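PDB 3K6Y: serine protease MT3772, which probably cleaves proteins as the trypsin-like serine protease domain of a membrane protein needed for resistance to acid and oxidative stress. Local coordinates for residues 120-134 and 182-195. Sequence-based numbering, arbitrary orientation.
Sequences FAAEPAKTGADVVVL and DSGGPLIDLNGQVL
V132 and I188 form an antiparallel hydrogen-bonded pair, I188 N giving a nearly straight bond to V132 O (2.9 Å, 170°) and V132 N returning one to I188 O in its carbonyl plane. L134 N extends the pairing to P186 O; proline suits that position because its carbonyl still accepts although its nitrogen cannot donate. Strands 130-134 and 186-188 are the first and fourth of the second six-stranded barrel of this chymotrypsin-like fold, so their pairing closes it.

Packing is tightest among the buried V131, V133 and L187, where branched aliphatic residues suit a dry interior. L187, its CG swung opposite the backbone N (chi1 -179°), brings CD1 against V133 CG2 (3.7 Å) and V131 CG2. L195 CD1 presses on V131 CG1 at 3.4 Å, closer than usual, while its CD2 reaches outward to the loop 120-129, where small A121 and A125 leave room for a methyl. On the other sheet face, the L134 and I188 side chains cross at about a right angle, CD1 to CD1, beside helix 35-40.

The turn side is looser and wetter. L190, in the type I turn 189-192, merely leans its CD1 on D130 CB (4.0 Å), and the D130 carboxylate makes a salt bridge with R148. Water joins A122 N to Q193 OE1, beside the A121 N to V194 O bond. D189 OD2 accepts from Q193 N, bracing the turn.

Near the active site, a water between buried residues donates to L134 O and, at 2.8 Å, to D182 O. V133 CG1 packs on the D182 carboxylate, whose OD2 accepts from E179 N.

Backbone bonds and apolar methyls thus fix the strand that follows S183, the predicted nucleophile, whereas water serves both buried carbonyls and the exposed edge.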
# COMPACT_ATOMS: atom_id res chain seq x y z
N PHE A 120 19.60 -19.03 5.48
CA PHE A 120 19.41 -19.21 4.04
C PHE A 120 20.52 -20.05 3.47
O PHE A 120 21.71 -19.85 3.79
CB PHE A 120 19.35 -17.85 3.32
CG PHE A 120 18.06 -17.12 3.55
CD1 PHE A 120 18.01 -16.00 4.39
CD2 PHE A 120 16.88 -17.56 2.94
CE1 PHE A 120 16.83 -15.34 4.63
CE2 PHE A 120 15.68 -16.89 3.18
CZ PHE A 120 15.66 -15.77 4.01
N ALA A 121 20.15 -21.02 2.65
CA ALA A 121 21.14 -21.87 1.95
C ALA A 121 22.01 -21.03 1.02
O ALA A 121 21.52 -20.16 0.32
CB ALA A 121 20.44 -22.95 1.16
N ALA A 122 23.31 -21.32 1.05
CA ALA A 122 24.31 -20.58 0.29
C ALA A 122 24.28 -20.84 -1.22
O ALA A 122 24.67 -19.97 -1.99
CB ALA A 122 25.71 -20.86 0.84
N GLU A 123 23.82 -22.02 -1.63
CA GLU A 123 23.78 -22.39 -3.05
C GLU A 123 22.39 -22.82 -3.52
O GLU A 123 21.60 -23.32 -2.71
CB GLU A 123 24.80 -23.49 -3.37
CG GLU A 123 26.28 -23.09 -3.28
CD GLU A 123 26.65 -21.89 -4.16
OE1 GLU A 123 26.30 -21.86 -5.36
OE2 GLU A 123 27.31 -20.96 -3.63
N PRO A 124 22.09 -22.63 -4.82
CA PRO A 124 20.78 -23.02 -5.36
C PRO A 124 20.53 -24.53 -5.30
O PRO A 124 21.48 -25.32 -5.32
CB PRO A 124 20.85 -22.54 -6.82
CG PRO A 124 22.30 -22.44 -7.12
CD PRO A 124 22.94 -22.01 -5.85
N ALA A 125 19.26 -24.90 -5.23
CA ALA A 125 18.84 -26.30 -5.25
C ALA A 125 18.81 -26.81 -6.68
O ALA A 125 18.68 -26.03 -7.63
CB ALA A 125 17.46 -26.45 -4.62
N LYS A 126 18.92 -28.13 -6.82
CA LYS A 126 18.99 -28.77 -8.13
C LYS A 126 17.72 -29.54 -8.44
O LYS A 126 17.05 -30.06 -7.54
CB LYS A 126 20.20 -29.70 -8.22
CG LYS A 126 21.53 -28.97 -8.33
CD LYS A 126 22.68 -29.94 -8.57
CE LYS A 126 24.00 -29.20 -8.71
NZ LYS A 126 25.13 -30.13 -8.99
N THR A 127 17.39 -29.64 -9.73
CA THR A 127 16.24 -30.42 -10.17
C THR A 127 16.24 -31.80 -9.52
O THR A 127 17.28 -32.47 -9.49
CB THR A 127 16.24 -30.57 -11.71
OG1 THR A 127 16.08 -29.29 -12.34
CG2 THR A 127 15.11 -31.48 -12.16
N GLY A 128 15.08 -32.21 -9.02
CA GLY A 128 14.91 -33.51 -8.39
C GLY A 128 15.22 -33.62 -6.90
O GLY A 128 14.96 -34.66 -6.30
N ALA A 129 15.76 -32.56 -6.31
CA ALA A 129 16.13 -32.56 -4.89
C ALA A 129 14.92 -32.75 -3.97
O ALA A 129 13.86 -32.17 -4.22
CB ALA A 129 16.88 -31.29 -4.52
N ASP A 130 15.09 -33.57 -2.93
CA ASP A 130 14.11 -33.70 -1.85
C ASP A 130 14.12 -32.42 -1.02
O ASP A 130 15.17 -31.99 -0.51
CB ASP A 130 14.46 -34.84 -0.87
CG ASP A 130 14.29 -36.23 -1.47
OD1 ASP A 130 13.39 -36.49 -2.28
OD2 ASP A 130 15.09 -37.11 -1.05
N VAL A 131 12.95 -31.81 -0.88
CA VAL A 131 12.78 -30.58 -0.10
C VAL A 131 11.44 -30.66 0.63
O VAL A 131 10.62 -31.54 0.36
CB VAL A 131 12.88 -29.34 -1.03
CG1 VAL A 131 14.33 -29.14 -1.53
CG2 VAL A 131 11.90 -29.45 -2.22
N VAL A 132 11.22 -29.75 1.58
CA VAL A 132 10.02 -29.80 2.40
C VAL A 132 9.42 -28.41 2.53
O VAL A 132 10.12 -27.44 2.84
CB VAL A 132 10.26 -30.40 3.80
CG1 VAL A 132 8.96 -30.86 4.39
CG2 VAL A 132 11.28 -31.56 3.77
N VAL A 133 8.12 -28.32 2.29
CA VAL A 133 7.35 -27.10 2.53
C VAL A 133 6.85 -27.14 3.97
O VAL A 133 6.23 -28.12 4.38
CB VAL A 133 6.15 -27.00 1.54
CG1 VAL A 133 5.11 -25.94 1.97
CG2 VAL A 133 6.65 -26.76 0.14
N LEU A 134 7.14 -26.11 4.76
CA LEU A 134 6.69 -26.08 6.15
C LEU A 134 5.71 -24.94 6.36
O LEU A 134 6.01 -23.80 6.02
CB LEU A 134 7.87 -25.91 7.11
CG LEU A 134 9.01 -26.92 6.94
CD1 LEU A 134 10.09 -26.59 7.97
CD2 LEU A 134 8.50 -28.34 7.12
N ASP A 182 -0.04 -22.00 3.58
CA ASP A 182 1.40 -22.26 3.44
C ASP A 182 2.19 -21.01 3.01
O ASP A 182 3.41 -20.97 3.20
CB ASP A 182 1.70 -23.37 2.42
CG ASP A 182 1.51 -24.78 2.96
OD1 ASP A 182 1.81 -25.02 4.16
OD2 ASP A 182 1.13 -25.67 2.14
N SER A 183 1.53 -20.03 2.38
CA SER A 183 2.23 -18.81 1.95
C SER A 183 3.06 -18.25 3.06
O SER A 183 2.58 -18.08 4.18
CB SER A 183 1.23 -17.75 1.56
OG SER A 183 0.79 -17.93 0.23
N GLY A 184 4.31 -17.92 2.74
CA GLY A 184 5.22 -17.25 3.66
C GLY A 184 6.16 -18.21 4.35
O GLY A 184 7.13 -17.79 4.97
N GLY A 185 5.86 -19.50 4.26
CA GLY A 185 6.67 -20.49 4.93
C GLY A 185 7.92 -20.80 4.14
O GLY A 185 8.03 -20.52 2.94
N PRO A 186 8.88 -21.41 4.81
CA PRO A 186 10.10 -21.76 4.12
C PRO A 186 9.99 -23.08 3.34
O PRO A 186 9.33 -24.01 3.77
CB PRO A 186 11.10 -21.93 5.28
CG PRO A 186 10.25 -22.47 6.39
CD PRO A 186 8.90 -21.82 6.22
N LEU A 187 10.69 -23.13 2.21
CA LEU A 187 11.05 -24.39 1.59
C LEU A 187 12.42 -24.74 2.13
O LEU A 187 13.37 -23.95 1.97
CB LEU A 187 11.14 -24.21 0.08
CG LEU A 187 11.49 -25.48 -0.70
CD1 LEU A 187 10.27 -26.42 -0.72
CD2 LEU A 187 11.95 -25.16 -2.11
N ILE A 188 12.52 -25.87 2.80
CA ILE A 188 13.81 -26.24 3.37
C ILE A 188 14.43 -27.41 2.66
O ILE A 188 13.75 -28.27 2.09
CB ILE A 188 13.75 -26.52 4.88
CG1 ILE A 188 12.79 -27.67 5.21
CG2 ILE A 188 13.39 -25.24 5.66
CD1 ILE A 188 13.15 -28.43 6.50
N ASP A 189 15.76 -27.44 2.69
CA ASP A 189 16.50 -28.61 2.25
C ASP A 189 16.67 -29.57 3.42
O ASP A 189 16.24 -29.30 4.54
CB ASP A 189 17.84 -28.22 1.59
CG ASP A 189 18.83 -27.56 2.54
OD1 ASP A 189 19.75 -26.90 2.00
OD2 ASP A 189 18.73 -27.71 3.78
N LEU A 190 17.33 -30.70 3.18
CA LEU A 190 17.42 -31.72 4.21
C LEU A 190 18.44 -31.38 5.29
O LEU A 190 18.54 -32.10 6.29
CB LEU A 190 17.70 -33.09 3.59
CG LEU A 190 16.55 -33.60 2.71
CD1 LEU A 190 16.72 -35.07 2.38
CD2 LEU A 190 15.18 -33.37 3.36
N ASN A 191 19.19 -30.30 5.06
CA ASN A 191 20.09 -29.71 6.04
C ASN A 191 19.36 -28.72 6.96
O ASN A 191 19.95 -28.18 7.89
CB ASN A 191 21.21 -28.95 5.33
CG ASN A 191 22.15 -29.86 4.60
OD1 ASN A 191 22.48 -30.95 5.07
ND2 ASN A 191 22.60 -29.43 3.44
N GLY A 192 18.08 -28.46 6.70
CA GLY A 192 17.34 -27.53 7.53
C GLY A 192 17.60 -26.07 7.19
O GLY A 192 17.27 -25.19 7.98
N GLN A 193 18.19 -25.81 6.03
CA GLN A 193 18.42 -24.45 5.58
C GLN A 193 17.31 -24.04 4.63
O GLN A 193 16.67 -24.87 3.98
CB GLN A 193 19.78 -24.32 4.93
CG GLN A 193 20.92 -24.68 5.90
CD GLN A 193 22.27 -24.15 5.50
OE1 GLN A 193 22.66 -24.21 4.34
NE2 GLN A 193 23.01 -23.61 6.47
N VAL A 194 17.12 -22.73 4.53
CA VAL A 194 16.01 -22.20 3.76
C VAL A 194 16.43 -21.96 2.31
O VAL A 194 17.32 -21.14 2.02
CB VAL A 194 15.46 -20.91 4.39
CG1 VAL A 194 14.28 -20.38 3.59
CG2 VAL A 194 14.99 -21.17 5.83
N LEU A 195 15.74 -22.64 1.41
CA LEU A 195 15.96 -22.46 -0.02
C LEU A 195 15.15 -21.32 -0.60
O LEU A 195 15.52 -20.77 -1.64
CB LEU A 195 15.61 -23.74 -0.78
CG LEU A 195 16.54 -24.93 -0.56
CD1 LEU A 195 15.91 -26.20 -1.10
CD2 LEU A 195 17.88 -24.68 -1.23
O HOH W 1 24.57 -22.62 3.45
O HOH W 2 17.70 -31.12 -0.25
O HOH W 3 5.30 -22.97 3.22